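Local atomic coordinates of aminotransferase, class V family protein (Trichomonas vaginalis, PDB entry 5F8V), a protein that probably catalyses the pyridoxal-phosphate-dependent transfer of an amino group between O-phospho-L-serine and 2-oxoglutarate, the second step of serine synthesis from 3-phosphoglycerate. Residues N156-G161 against M178-L183; A269-N274 against R300-M305; T29-S34 against M49-E54; A25-N30 against A250-N255; E111-A116 against V120-V125. One frame throughout, in Å; residues are numbered along the deposited sequence.

Contact 1: N156-G161 against M178-L183; sequences NETIQG and MSSNFL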
# COMPACT_ATOMS: atom_id res chain seq x y z
N ASN A 156 -6.18 10.50 -18.60
CA ASN A 156 -5.79 9.50 -19.60
C ASN A 156 -6.47 8.15 -19.36
O ASN A 156 -6.16 7.46 -18.38
CB ASN A 156 -4.26 9.34 -19.62
CG ASN A 156 -3.80 8.36 -20.69
OD1 ASN A 156 -3.86 8.65 -21.88
ND2 ASN A 156 -3.40 7.17 -20.26
N GLU A 157 -7.40 7.78 -20.24
CA GLU A 157 -8.09 6.49 -20.10
C GLU A 157 -7.24 5.40 -20.75
O GLU A 157 -7.02 5.40 -21.96
CB GLU A 157 -9.51 6.55 -20.67
CG GLU A 157 -10.48 7.30 -19.78
CD GLU A 157 -10.95 6.53 -18.55
OE1 GLU A 157 -10.56 5.35 -18.38
OE2 GLU A 157 -11.73 7.09 -17.74
N THR A 158 -6.76 4.49 -19.91
CA THR A 158 -5.73 3.50 -20.25
C THR A 158 -6.23 2.45 -21.26
O THR A 158 -5.50 2.06 -22.18
CB THR A 158 -5.24 2.84 -18.93
OG1 THR A 158 -5.03 3.87 -17.95
CG2 THR A 158 -3.96 2.10 -19.08
N ILE A 159 -7.49 2.04 -21.11
CA ILE A 159 -8.07 0.97 -21.95
C ILE A 159 -8.56 1.52 -23.30
O ILE A 159 -8.41 0.86 -24.34
CB ILE A 159 -9.19 0.23 -21.19
CG1 ILE A 159 -8.62 -0.41 -19.92
CG2 ILE A 159 -9.85 -0.83 -22.08
CD1 ILE A 159 -9.66 -0.79 -18.89
N GLN A 160 -9.16 2.71 -23.28
CA GLN A 160 -9.69 3.33 -24.50
C GLN A 160 -8.63 4.13 -25.28
O GLN A 160 -8.79 4.36 -26.47
CB GLN A 160 -10.87 4.23 -24.15
CG GLN A 160 -12.14 3.49 -23.74
CD GLN A 160 -12.10 2.94 -22.32
OE1 GLN A 160 -11.48 3.52 -21.43
NE2 GLN A 160 -12.78 1.83 -22.11
N GLY A 161 -7.56 4.54 -24.62
CA GLY A 161 -6.55 5.39 -25.25
C GLY A 161 -7.05 6.79 -25.59
O GLY A 161 -6.71 7.33 -26.64
N MET A 178 -4.82 11.03 -12.83
CA MET A 178 -3.69 11.02 -13.73
C MET A 178 -2.84 9.76 -13.55
O MET A 178 -1.62 9.79 -13.76
CB MET A 178 -2.84 12.25 -13.46
CG MET A 178 -3.55 13.55 -13.83
SD MET A 178 -2.37 14.90 -13.69
CE MET A 178 -3.21 16.19 -14.62
N SER A 179 -3.49 8.66 -13.17
CA SER A 179 -2.75 7.44 -12.85
C SER A 179 -1.83 7.01 -13.99
O SER A 179 -0.63 6.80 -13.79
CB SER A 179 -3.70 6.32 -12.43
OG SER A 179 -4.18 6.57 -11.12
N SER A 180 -2.36 6.99 -15.20
CA SER A 180 -1.61 6.50 -16.36
C SER A 180 -0.85 7.56 -17.17
O SER A 180 -0.23 7.21 -18.18
CB SER A 180 -2.56 5.72 -17.28
OG SER A 180 -3.67 6.52 -17.64
N ASN A 181 -0.88 8.83 -16.76
CA ASN A 181 -0.04 9.84 -17.43
C ASN A 181 0.71 10.81 -16.49
O ASN A 181 1.24 11.84 -16.94
CB ASN A 181 -0.85 10.59 -18.52
CG ASN A 181 -1.74 11.69 -17.97
OD1 ASN A 181 -1.95 11.81 -16.77
ND2 ASN A 181 -2.27 12.51 -18.87
N PHE A 182 0.80 10.45 -15.21
CA PHE A 182 1.44 11.31 -14.21
C PHE A 182 2.92 11.38 -14.48
O PHE A 182 3.56 10.34 -14.62
CB PHE A 182 1.21 10.77 -12.80
CG PHE A 182 1.54 11.74 -11.70
CD1 PHE A 182 2.49 11.43 -10.73
CD2 PHE A 182 0.88 12.96 -11.62
CE1 PHE A 182 2.78 12.33 -9.71
CE2 PHE A 182 1.16 13.86 -10.61
CZ PHE A 182 2.12 13.54 -9.65
N LEU A 183 3.44 12.60 -14.56
CA LEU A 183 4.86 12.88 -14.85
C LEU A 183 5.29 12.45 -16.27
O LEU A 183 6.48 12.22 -16.53
CB LEU A 183 5.79 12.28 -13.78
CG LEU A 183 5.44 12.64 -12.33
CD1 LEU A 183 6.12 11.69 -11.37
CD2 LEU A 183 5.82 14.09 -12.03
O HOH W 1 -4.88 8.71 -15.98

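Contact 2: A269-N274 against R300-M305; sequences AMDALN and RSRMNM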
# COMPACT_ATOMS: atom_id res chain seq x y z
N ALA A 269 10.72 17.39 -21.47
CA ALA A 269 11.49 16.38 -22.21
C ALA A 269 10.75 15.04 -22.28
O ALA A 269 10.81 14.38 -23.32
CB ALA A 269 12.86 16.19 -21.59
N MET A 270 10.08 14.64 -21.19
CA MET A 270 9.26 13.42 -21.19
C MET A 270 8.14 13.53 -22.22
O MET A 270 7.88 12.61 -22.98
CB MET A 270 8.65 13.12 -19.81
CG MET A 270 9.57 12.68 -18.67
SD MET A 270 10.80 11.36 -18.91
CE MET A 270 10.14 10.32 -20.21
N ASP A 271 7.47 14.68 -22.23
CA ASP A 271 6.39 14.94 -23.17
C ASP A 271 6.87 14.80 -24.62
O ASP A 271 6.19 14.17 -25.43
CB ASP A 271 5.78 16.31 -22.92
CG ASP A 271 4.52 16.55 -23.73
OD1 ASP A 271 3.69 15.62 -23.85
OD2 ASP A 271 4.37 17.67 -24.25
N ALA A 272 8.04 15.35 -24.94
CA ALA A 272 8.62 15.24 -26.29
C ALA A 272 8.99 13.80 -26.66
O ALA A 272 8.72 13.35 -27.77
CB ALA A 272 9.83 16.16 -26.45
N LEU A 273 9.60 13.07 -25.72
CA LEU A 273 9.99 11.67 -25.99
C LEU A 273 8.78 10.75 -26.11
O LEU A 273 8.75 9.87 -26.97
CB LEU A 273 10.94 11.15 -24.91
CG LEU A 273 12.31 11.84 -24.84
CD1 LEU A 273 13.08 11.33 -23.63
CD2 LEU A 273 13.11 11.66 -26.13
N ASN A 274 7.78 10.98 -25.27
CA ASN A 274 6.54 10.23 -25.33
C ASN A 274 5.72 10.49 -26.61
O ASN A 274 5.18 9.56 -27.19
CB ASN A 274 5.72 10.48 -24.06
CG ASN A 274 6.37 9.88 -22.82
OD1 ASN A 274 7.11 8.88 -22.89
ND2 ASN A 274 6.08 10.46 -21.67
N ARG A 300 -6.08 11.24 -29.00
CA ARG A 300 -5.23 10.05 -28.94
C ARG A 300 -4.20 10.13 -27.80
O ARG A 300 -3.45 11.09 -27.70
CB ARG A 300 -4.52 9.79 -30.26
CG ARG A 300 -5.39 9.04 -31.26
CD ARG A 300 -4.67 8.80 -32.58
NE ARG A 300 -5.32 7.75 -33.36
CZ ARG A 300 -4.94 7.37 -34.58
NH1 ARG A 300 -3.92 7.96 -35.20
NH2 ARG A 300 -5.60 6.39 -35.20
N SER A 301 -4.20 9.10 -26.96
CA SER A 301 -3.26 8.98 -25.86
C SER A 301 -1.83 8.80 -26.35
O SER A 301 -1.58 8.07 -27.33
CB SER A 301 -3.66 7.82 -24.96
OG SER A 301 -2.74 7.60 -23.91
N ARG A 302 -0.90 9.46 -25.67
CA ARG A 302 0.53 9.23 -25.87
C ARG A 302 0.99 7.98 -25.12
O ARG A 302 2.03 7.44 -25.44
CB ARG A 302 1.37 10.41 -25.39
CG ARG A 302 1.09 11.75 -26.08
CD ARG A 302 1.55 12.94 -25.24
NE ARG A 302 0.99 12.85 -23.89
CZ ARG A 302 1.68 12.73 -22.76
NH1 ARG A 302 3.01 12.79 -22.73
NH2 ARG A 302 1.01 12.59 -21.61
N MET A 303 0.23 7.56 -24.11
CA MET A 303 0.64 6.53 -23.15
C MET A 303 0.09 5.14 -23.47
O MET A 303 0.76 4.15 -23.22
CB MET A 303 0.19 6.92 -21.74
CG MET A 303 0.74 8.23 -21.19
SD MET A 303 2.49 8.15 -20.73
CE MET A 303 3.22 8.78 -22.24
N ASN A 304 -1.14 5.08 -23.98
CA ASN A 304 -1.81 3.81 -24.26
C ASN A 304 -2.42 3.86 -25.65
O ASN A 304 -3.27 4.72 -25.93
CB ASN A 304 -2.88 3.53 -23.21
CG ASN A 304 -2.36 3.64 -21.78
OD1 ASN A 304 -2.41 4.71 -21.17
ND2 ASN A 304 -1.80 2.53 -21.26
N MET A 305 -1.98 2.96 -26.52
CA MET A 305 -2.34 2.97 -27.92
C MET A 305 -3.05 1.67 -28.24
O MET A 305 -2.40 0.72 -28.69
CB MET A 305 -1.08 3.12 -28.77
CG MET A 305 -0.51 4.53 -28.72
SD MET A 305 1.25 4.65 -28.46
CE MET A 305 1.37 4.60 -26.68
O HOH W 2 5.01 7.06 -25.68

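Contact 3: T29-S34 against M49-E54; sequences TNWRNS and MEEQKE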
# COMPACT_ATOMS: atom_id res chain seq x y z
N THR A 29 21.40 -4.14 0.44
CA THR A 29 21.81 -4.59 1.78
C THR A 29 22.35 -3.46 2.65
O THR A 29 22.42 -3.60 3.88
CB THR A 29 22.86 -5.72 1.71
OG1 THR A 29 24.12 -5.19 1.30
CG2 THR A 29 22.43 -6.80 0.74
N ASN A 30 22.74 -2.35 2.03
CA ASN A 30 23.28 -1.21 2.77
C ASN A 30 22.97 0.10 2.06
O ASN A 30 23.63 0.46 1.08
CB ASN A 30 24.79 -1.38 2.98
CG ASN A 30 25.31 -0.53 4.12
OD1 ASN A 30 24.86 0.61 4.32
ND2 ASN A 30 26.25 -1.07 4.89
N TRP A 31 21.96 0.80 2.58
CA TRP A 31 21.47 2.04 1.99
C TRP A 31 22.16 3.25 2.61
O TRP A 31 22.13 3.43 3.83
CB TRP A 31 19.95 2.13 2.18
CG TRP A 31 19.36 3.40 1.70
CD1 TRP A 31 19.45 3.92 0.44
CD2 TRP A 31 18.56 4.30 2.46
NE1 TRP A 31 18.77 5.11 0.38
CE2 TRP A 31 18.20 5.36 1.60
CE3 TRP A 31 18.10 4.32 3.78
CZ2 TRP A 31 17.41 6.44 2.02
CZ3 TRP A 31 17.32 5.40 4.21
CH2 TRP A 31 16.98 6.43 3.33
N ARG A 32 22.76 4.07 1.75
CA ARG A 32 23.62 5.22 2.10
C ARG A 32 24.55 5.00 3.30
O ARG A 32 24.68 5.86 4.17
CB ARG A 32 22.80 6.51 2.24
CG ARG A 32 21.85 6.57 3.44
CD ARG A 32 21.74 7.98 4.03
NE ARG A 32 20.43 8.60 3.78
CZ ARG A 32 20.05 9.78 4.26
NH1 ARG A 32 20.85 10.52 5.03
NH2 ARG A 32 18.83 10.23 3.97
N ASN A 33 25.20 3.84 3.32
CA ASN A 33 26.19 3.50 4.34
C ASN A 33 25.61 3.47 5.78
O ASN A 33 26.33 3.72 6.74
CB ASN A 33 27.40 4.45 4.21
CG ASN A 33 28.75 3.75 4.38
OD1 ASN A 33 28.88 2.54 4.18
ND2 ASN A 33 29.77 4.53 4.74
N SER A 34 24.32 3.15 5.90
CA SER A 34 23.62 3.12 7.20
C SER A 34 23.83 1.82 7.96
O SER A 34 23.61 1.77 9.18
CB SER A 34 22.12 3.33 7.00
OG SER A 34 21.53 2.20 6.36
N MET A 49 13.16 10.06 7.45
CA MET A 49 12.55 11.39 7.39
C MET A 49 13.22 12.34 6.38
O MET A 49 12.54 13.18 5.80
CB MET A 49 12.48 12.01 8.79
CG MET A 49 11.39 11.36 9.64
SD MET A 49 11.42 11.88 11.36
CE MET A 49 10.83 13.57 11.26
N GLU A 50 14.53 12.21 6.17
CA GLU A 50 15.23 12.94 5.11
C GLU A 50 14.83 12.46 3.71
O GLU A 50 14.59 13.28 2.82
CB GLU A 50 16.74 12.81 5.27
CG GLU A 50 17.33 13.62 6.40
CD GLU A 50 18.85 13.54 6.46
OE1 GLU A 50 19.40 12.41 6.44
OE2 GLU A 50 19.50 14.60 6.53
N GLU A 51 14.78 11.14 3.51
CA GLU A 51 14.42 10.56 2.21
C GLU A 51 13.04 11.00 1.76
O GLU A 51 12.85 11.39 0.61
CB GLU A 51 14.50 9.03 2.25
CG GLU A 51 14.10 8.30 0.95
CD GLU A 51 15.06 8.53 -0.22
OE1 GLU A 51 16.15 9.09 -0.04
OE2 GLU A 51 14.71 8.13 -1.34
N GLN A 52 12.07 10.93 2.66
CA GLN A 52 10.69 11.26 2.32
C GLN A 52 10.51 12.75 2.09
O GLN A 52 9.79 13.15 1.18
CB GLN A 52 9.72 10.79 3.39
CG GLN A 52 8.27 10.98 2.97
CD GLN A 52 7.30 10.24 3.86
OE1 GLN A 52 7.52 9.08 4.19
NE2 GLN A 52 6.20 10.90 4.21
N LYS A 53 11.17 13.55 2.92
CA LYS A 53 11.23 15.00 2.72
C LYS A 53 11.79 15.31 1.33
O LYS A 53 11.16 16.02 0.56
CB LYS A 53 12.11 15.65 3.80
CG LYS A 53 12.16 17.16 3.81
CD LYS A 53 13.10 17.64 4.92
CE LYS A 53 13.66 19.03 4.66
NZ LYS A 53 14.90 19.30 5.44
N GLU A 54 12.94 14.72 1.02
CA GLU A 54 13.59 14.89 -0.27
C GLU A 54 12.68 14.46 -1.43
O GLU A 54 12.52 15.19 -2.42
CB GLU A 54 14.91 14.11 -0.31
CG GLU A 54 15.72 14.29 -1.58
CD GLU A 54 16.92 13.36 -1.63
OE1 GLU A 54 16.98 12.49 -2.53
OE2 GLU A 54 17.79 13.49 -0.75
O HOH W 3 17.84 10.44 1.56

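Contact 4: A25-N30 against A250-N255; sequences AAEMTN and AIYFAN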
# COMPACT_ATOMS: atom_id res chain seq x y z
N ALA A 25 19.16 -2.42 -6.55
CA ALA A 25 19.84 -3.69 -6.27
C ALA A 25 21.23 -3.48 -5.64
O ALA A 25 21.59 -4.18 -4.68
CB ALA A 25 19.95 -4.53 -7.52
N ALA A 26 21.99 -2.52 -6.16
CA ALA A 26 23.35 -2.25 -5.67
C ALA A 26 23.42 -1.78 -4.20
O ALA A 26 24.40 -2.06 -3.52
CB ALA A 26 24.06 -1.24 -6.57
N GLU A 27 22.40 -1.07 -3.72
CA GLU A 27 22.36 -0.62 -2.32
C GLU A 27 21.34 -1.40 -1.45
O GLU A 27 20.96 -0.93 -0.38
CB GLU A 27 22.11 0.90 -2.27
CG GLU A 27 20.69 1.36 -2.59
CD GLU A 27 20.58 2.84 -2.94
OE1 GLU A 27 19.49 3.26 -3.38
OE2 GLU A 27 21.57 3.60 -2.80
N MET A 28 20.95 -2.59 -1.90
CA MET A 28 19.85 -3.35 -1.28
C MET A 28 20.15 -3.80 0.15
O MET A 28 19.24 -3.85 0.97
CB MET A 28 19.48 -4.56 -2.15
CG MET A 28 18.36 -5.46 -1.62
SD MET A 28 16.76 -4.64 -1.37
CE MET A 28 16.35 -4.27 -3.07
N THR A 29 21.40 -4.14 0.44
CA THR A 29 21.81 -4.59 1.78
C THR A 29 22.35 -3.46 2.65
O THR A 29 22.42 -3.60 3.88
CB THR A 29 22.86 -5.72 1.71
OG1 THR A 29 24.12 -5.19 1.30
CG2 THR A 29 22.43 -6.80 0.74
N ASN A 30 22.74 -2.35 2.03
CA ASN A 30 23.28 -1.21 2.77
C ASN A 30 22.97 0.10 2.06
O ASN A 30 23.63 0.46 1.08
CB ASN A 30 24.79 -1.38 2.98
CG ASN A 30 25.31 -0.53 4.12
OD1 ASN A 30 24.86 0.61 4.32
ND2 ASN A 30 26.25 -1.07 4.89
N ALA A 250 8.31 1.97 -1.58
CA ALA A 250 7.66 2.57 -2.73
C ALA A 250 8.06 4.04 -2.91
O ALA A 250 8.26 4.50 -4.04
CB ALA A 250 6.15 2.43 -2.61
N ILE A 251 8.18 4.76 -1.80
CA ILE A 251 8.52 6.18 -1.83
C ILE A 251 9.98 6.37 -2.24
O ILE A 251 10.28 7.18 -3.11
CB ILE A 251 8.24 6.87 -0.46
CG1 ILE A 251 6.73 6.87 -0.19
CG2 ILE A 251 8.77 8.30 -0.43
CD1 ILE A 251 6.37 6.91 1.29
N TYR A 252 10.87 5.62 -1.59
CA TYR A 252 12.29 5.54 -1.96
C TYR A 252 12.47 5.23 -3.45
O TYR A 252 13.27 5.87 -4.13
CB TYR A 252 13.00 4.47 -1.10
CG TYR A 252 14.18 3.76 -1.73
CD1 TYR A 252 15.47 4.26 -1.62
CD2 TYR A 252 14.01 2.56 -2.43
CE1 TYR A 252 16.55 3.61 -2.19
CE2 TYR A 252 15.08 1.91 -3.02
CZ TYR A 252 16.34 2.43 -2.89
OH TYR A 252 17.40 1.77 -3.47
N PHE A 253 11.73 4.25 -3.96
CA PHE A 253 11.86 3.85 -5.35
C PHE A 253 11.26 4.89 -6.30
O PHE A 253 11.82 5.17 -7.35
CB PHE A 253 11.27 2.47 -5.61
CG PHE A 253 11.78 1.84 -6.88
CD1 PHE A 253 11.04 1.86 -8.05
CD2 PHE A 253 13.05 1.28 -6.91
CE1 PHE A 253 11.53 1.30 -9.21
CE2 PHE A 253 13.56 0.73 -8.07
CZ PHE A 253 12.79 0.74 -9.22
N ALA A 254 10.14 5.48 -5.91
CA ALA A 254 9.58 6.61 -6.63
C ALA A 254 10.60 7.73 -6.77
O ALA A 254 10.77 8.28 -7.86
CB ALA A 254 8.33 7.13 -5.92
N ASN A 255 11.30 8.04 -5.68
CA ASN A 255 12.33 9.08 -5.66
C ASN A 255 13.47 8.80 -6.63
O ASN A 255 13.98 9.72 -7.28
CB ASN A 255 12.87 9.28 -4.23
CG ASN A 255 13.70 10.55 -4.08
OD1 ASN A 255 13.55 11.51 -4.83
ND2 ASN A 255 14.57 10.55 -3.08

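Contact 5: E111-A116 against V120-V125; sequences ECKRLA and VTVNSV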
# COMPACT_ATOMS: atom_id res chain seq x y z
N GLU A 111 -18.22 4.20 -7.81
CA GLU A 111 -17.90 4.11 -6.39
C GLU A 111 -18.56 5.23 -5.58
O GLU A 111 -19.12 4.97 -4.51
CB GLU A 111 -16.37 4.05 -6.17
CG GLU A 111 -15.88 4.13 -4.72
CD GLU A 111 -16.32 2.98 -3.83
OE1 GLU A 111 -17.12 2.11 -4.23
OE2 GLU A 111 -15.85 2.94 -2.67
N CYS A 112 -18.53 6.45 -6.10
CA CYS A 112 -19.24 7.57 -5.47
C CYS A 112 -20.76 7.33 -5.42
O CYS A 112 -21.40 7.55 -4.39
CB CYS A 112 -18.93 8.88 -6.18
SG CYS A 112 -19.49 10.35 -5.27
N LYS A 113 -21.33 6.82 -6.52
CA LYS A 113 -22.76 6.48 -6.57
C LYS A 113 -23.07 5.37 -5.56
O LYS A 113 -24.03 5.49 -4.79
CB LYS A 113 -23.18 6.06 -7.99
CG LYS A 113 -24.65 6.31 -8.31
CD LYS A 113 -24.89 6.37 -9.82
CE LYS A 113 -26.15 7.14 -10.18
NZ LYS A 113 -26.08 8.61 -9.89
N ARG A 114 -22.23 4.35 -5.53
CA ARG A 114 -22.38 3.24 -4.58
C ARG A 114 -22.37 3.70 -3.12
O ARG A 114 -23.25 3.31 -2.35
CB ARG A 114 -21.28 2.20 -4.81
CG ARG A 114 -21.42 0.95 -3.96
CD ARG A 114 -20.13 0.13 -3.92
NE ARG A 114 -19.94 -0.45 -2.58
CZ ARG A 114 -19.18 0.04 -1.59
NH1 ARG A 114 -18.46 1.16 -1.74
NH2 ARG A 114 -19.13 -0.61 -0.44
N LEU A 115 -21.37 4.50 -2.74
CA LEU A 115 -21.27 5.01 -1.37
C LEU A 115 -22.54 5.75 -0.91
O LEU A 115 -22.89 5.68 0.26
CB LEU A 115 -20.05 5.92 -1.20
CG LEU A 115 -18.67 5.25 -1.29
CD1 LEU A 115 -17.58 6.30 -1.43
CD2 LEU A 115 -18.39 4.35 -0.10
N ALA A 116 -23.20 6.45 -1.83
CA ALA A 116 -24.52 7.06 -1.61
C ALA A 116 -24.56 7.97 -0.39
O ALA A 116 -25.25 7.68 0.59
CB ALA A 116 -25.60 5.97 -1.52
N VAL A 120 -26.73 14.01 -1.76
CA VAL A 120 -25.75 14.39 -2.78
C VAL A 120 -26.14 13.76 -4.11
O VAL A 120 -26.23 12.53 -4.21
CB VAL A 120 -24.31 13.98 -2.42
CG1 VAL A 120 -23.33 14.47 -3.48
CG2 VAL A 120 -23.92 14.55 -1.05
N THR A 121 -26.37 14.60 -5.11
CA THR A 121 -26.65 14.15 -6.47
C THR A 121 -25.32 13.76 -7.14
O THR A 121 -24.47 14.61 -7.34
CB THR A 121 -27.37 15.24 -7.29
OG1 THR A 121 -28.58 15.63 -6.63
CG2 THR A 121 -27.71 14.76 -8.70
N VAL A 122 -25.16 12.48 -7.46
CA VAL A 122 -23.98 12.00 -8.18
C VAL A 122 -24.31 12.00 -9.68
O VAL A 122 -24.97 11.09 -10.18
CB VAL A 122 -23.57 10.59 -7.72
CG1 VAL A 122 -22.25 10.18 -8.38
CG2 VAL A 122 -23.46 10.53 -6.20
N ASN A 123 -23.84 13.04 -10.37
CA ASN A 123 -24.25 13.31 -11.73
C ASN A 123 -23.17 12.91 -12.73
O ASN A 123 -22.01 13.31 -12.61
CB ASN A 123 -24.55 14.80 -11.87
CG ASN A 123 -25.07 15.17 -13.25
OD1 ASN A 123 -25.95 14.50 -13.78
ND2 ASN A 123 -24.52 16.23 -13.83
N SER A 124 -23.56 12.09 -13.71
CA SER A 124 -22.73 11.81 -14.88
C SER A 124 -22.96 12.91 -15.92
O SER A 124 -24.08 13.08 -16.40
CB SER A 124 -23.06 10.44 -15.46
OG SER A 124 -22.24 10.17 -16.59
N VAL A 125 -21.89 13.64 -16.26
CA VAL A 125 -21.94 14.89 -17.03
C VAL A 125 -22.32 14.72 -18.51
O VAL A 125 -23.05 15.56 -19.07
CB VAL A 125 -20.58 15.63 -16.92
CG1 VAL A 125 -20.40 16.70 -17.98
CG2 VAL A 125 -20.42 16.25 -15.54
O HOH W 4 -26.79 10.21 -6.97

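Contact 1: N156-G161 against M178-L183
Asn156 meets Ser180 and Asn181 with successive parts of its side chain. Its CB lies 3.5 Å from Ser180 OG and 3.8 Å from the CB of Asn181, the latter an apolar touch at the root of both residues. With CG anti to the backbone N (chi1 -177°), the amide is carried past this point, CG still 3.6 Å from the hydroxyl oxygen OG of Ser180. There ND2 gives a nearly straight hydrogen bond to Ser180 OG (2.7 Å, 167° at the hydrogen), and the oxygen lies only 7° out of the amide plane. The amide has further partners outside the two segments: ND2 also bonds Asn304 and OD1 bonds Ser301, so it is tied at both ends and its flip is defined.

Ser180 OG passes the link on. It donates to Thr158 OG1 at 3.0 Å, so a single hydroxyl receives an amide N-H and gives its own proton to a second side chain. The backbones are joined separately by a water, which donates to Asn156 O (3.0 Å) and accepts from Ser180 N (3.1 Å). The amide of Asn181 turns to Asp155.

All four touching residues are buried. Thr158 OG1 also bonds O3 of the pyridoxal-phosphate-modified Lys202, which makes Ser180 a second-shell residue behind a first-shell threonine, with Asn156 behind it in turn, in the cofactor site of a class-V aminotransferase.

Contact 2: A269-N274 against R300-M305
A largely buried contact of one salt bridge and one methyl packing joins Asp271 and Asn274 of helix 267-286 to Arg302 and Met303, in the turn that leads into strand 304-307. The chains come closest at Asn274 and Arg302, whose CA atoms are 6.1 Å apart.

The ion pair is one of charge alone. Asp271 OD1 stands 3.1 Å from Arg302 NH1, but it sits off the plane of the guanidinium, where none of the hydrogens is aimed; the carboxylate and guanidinium planes are 65° apart. The arginine has other partners, NH2 being hydrogen-bonded to Ser184 and forming a salt bridge with Glu163, while Asp271 OD2 pairs with Lys275. A bend at chi3 (-53°) turns the guanidinium back toward the helix.

The turn before the strand is shaped by Ser301, whose OG accepts from the backbone N of Met303 and from that of Asn304, each at 3.0 Å: an ST turn and an ST motif sharing one oxygen. This short strand pairs antiparallel with 345-348, and helix 267-286 packs beside it, Met305 touching Val281 and Tyr282.

From within the turn, the Met303 chain bends at chi2 and chi3 and brings CE against the amide of Asn274, 3.4 Å from ND2. The same methyl lies over one face of the Arg302 guanidinium, 3.9 Å above its plane and toward the rim. Asn274 ND2 is bonded to Asn351. A water close to both Asn274 O (2.9 Å) and Arg302 O (3.0 Å) lies between the two backbones.

Contact 3: T29-S34 against M49-E54
Trp31 and Arg32 reach helix 46-63 side by side, the indole toward Glu51 and the guanidinium toward Glu50. The ring meets Glu51 with the edge of its six-membered part: CZ2 is 3.6 Å from Glu51 OE1, which lies in the ring plane, and CH2 is 3.8 Å from Glu51 CB. Ring and carboxylate planes stand 88° apart, nearly perpendicular. Arg32 CG sits over the centre of one indole face.

The guanidinium and the Glu50 carboxylate are turned by only 32°, although the two side chains cross at about a right angle. NH1 of Arg32 donates to Glu50 OE1 on its syn side (2.8 Å, 151° at the hydrogen), standing clearly out of the carboxylate plane, and NH2 adds a weak bond to the same oxygen. A water donates to Glu51 OE1 and receives a weak bond from Arg32 NH2.

The arginine is the second residue of a type I' turn, Trp31 to Ser34, with positive phi. Trp31 O accepts from both Ser34 N and Ser34 OG, which ties the turn across its ends.

Glu51 OE2 is bonded to Asn255 of helix 248-263. The chemistry thus divides: a buried carboxylate held by an amide, a water and an aromatic edge, and an ion pair of an exposed arginine, probably weakened by solvent.

Contact 4: A25-N30 against A250-N255
Glu27 and Tyr252 carry this contact through a single hydrogen bond. Tyr252 OH donates to Glu27 OE1 at 2.6 Å, and the oxygen receives it on its anti lone pair, the one facing away from OE2. The carboxylate and the phenol approach head-on, each reaching out from its own segment. Glu27 CG lies between its backbone N and carbonyl carbon (chi1 74°), and from there the chain runs extended to the carboxylate. A second donor, His256 NE2, bonds the same OE1, so two side chains of helix 248-263 grip one oxygen.

Around the bond the touching is edge-on. OE1 lies in the plane of the Tyr252 ring, 3.2 Å from CE1, with the carboxylate turned 50° from that plane. Glu27 CG also approaches Tyr252 OH, at 3.4 Å.

In the fold, Glu27 stands where the backbone breaks from helix 18-26. The bond therefore docks the C-terminal end of that helix on helix 248-263, more than 200 residues later in the chain.

The tyrosine ring meets Trp31 and His256 edge-to-face, and it also rests on Ala24. Segment 25-30 meets the second subunit as well: Ala25 and Met28 pack on Met28 of that subunit, and Thr29 O accepts a hydrogen bond from its Arg5.

Contact 5: E111-A116 against V120-V125
Val122 of strand 121-124 packs against helix 103-115 at Cys112 and Lys113. The cysteine sulfur faces both of its methyls, SG lying 4.1 Å from CG2 and 4.2 Å from CG1. CG2 also lies 4.0 Å from the carbonyl oxygen O of Cys112, and CG1 is by the helix backbone at Lys113 N, 3.9 Å away. The chains are close here, the CA atoms of Lys113 and Val122 being 5.9 Å apart.

Lys113 comes alongside the valine. Its chain is stretched out as far as CE and bends at chi4 (68°), which turns NZ in toward the strand: NZ is 2.7 Å from Val122 O and 3.9 Å from Val122 CB. A water accepts from Val122 N at 2.8 Å and takes a weak bond from Lys113 NZ, so the lysine lies near both polar ends of this residue.

Farther out, Arg114 NH1 bonds Glu111 OE1 in a salt bridge along the helix, and both residues have partners on the second subunit: Arg114 NH2 with Cys227 O, Glu111 OE2 with Ile229 N.

The contact closes the beta-alpha-beta unit 95-98, 103-115, 121-124. Strand 121-124 runs parallel to 95-98 at one edge of the mixed sheet within this chain; Cys112 and Val122 both touch Val96, and Cys112 reaches Pro86 of helix 78-89.

Contacts 1 and 2 adjoin, centres 10 Å apart, and are joined by hydrogen bonds between Asn156 and both Ser301 and Asn304; this ties the cofactor side of the large sheet to the small sheet 304-307/345-348. Contacts 3 and 4 form a second pair, 9 Å between centres, sharing Thr29 and Asn30 and linked through Asn255 to Glu51 and Glu54, where helices 18-26, 46-63 and 248-263 gather. Contact 5 stands apart at the far edge of the large sheet, about 40 Å from contact 4 between centres. Contact 3 closes first along the chain, then 5, then 1; contact 4 spans both 5 and 1, and contact 2 follows. Contacts 3, 4 and 5 touch the second subunit, whereas 1 and 2 lie inside one chain.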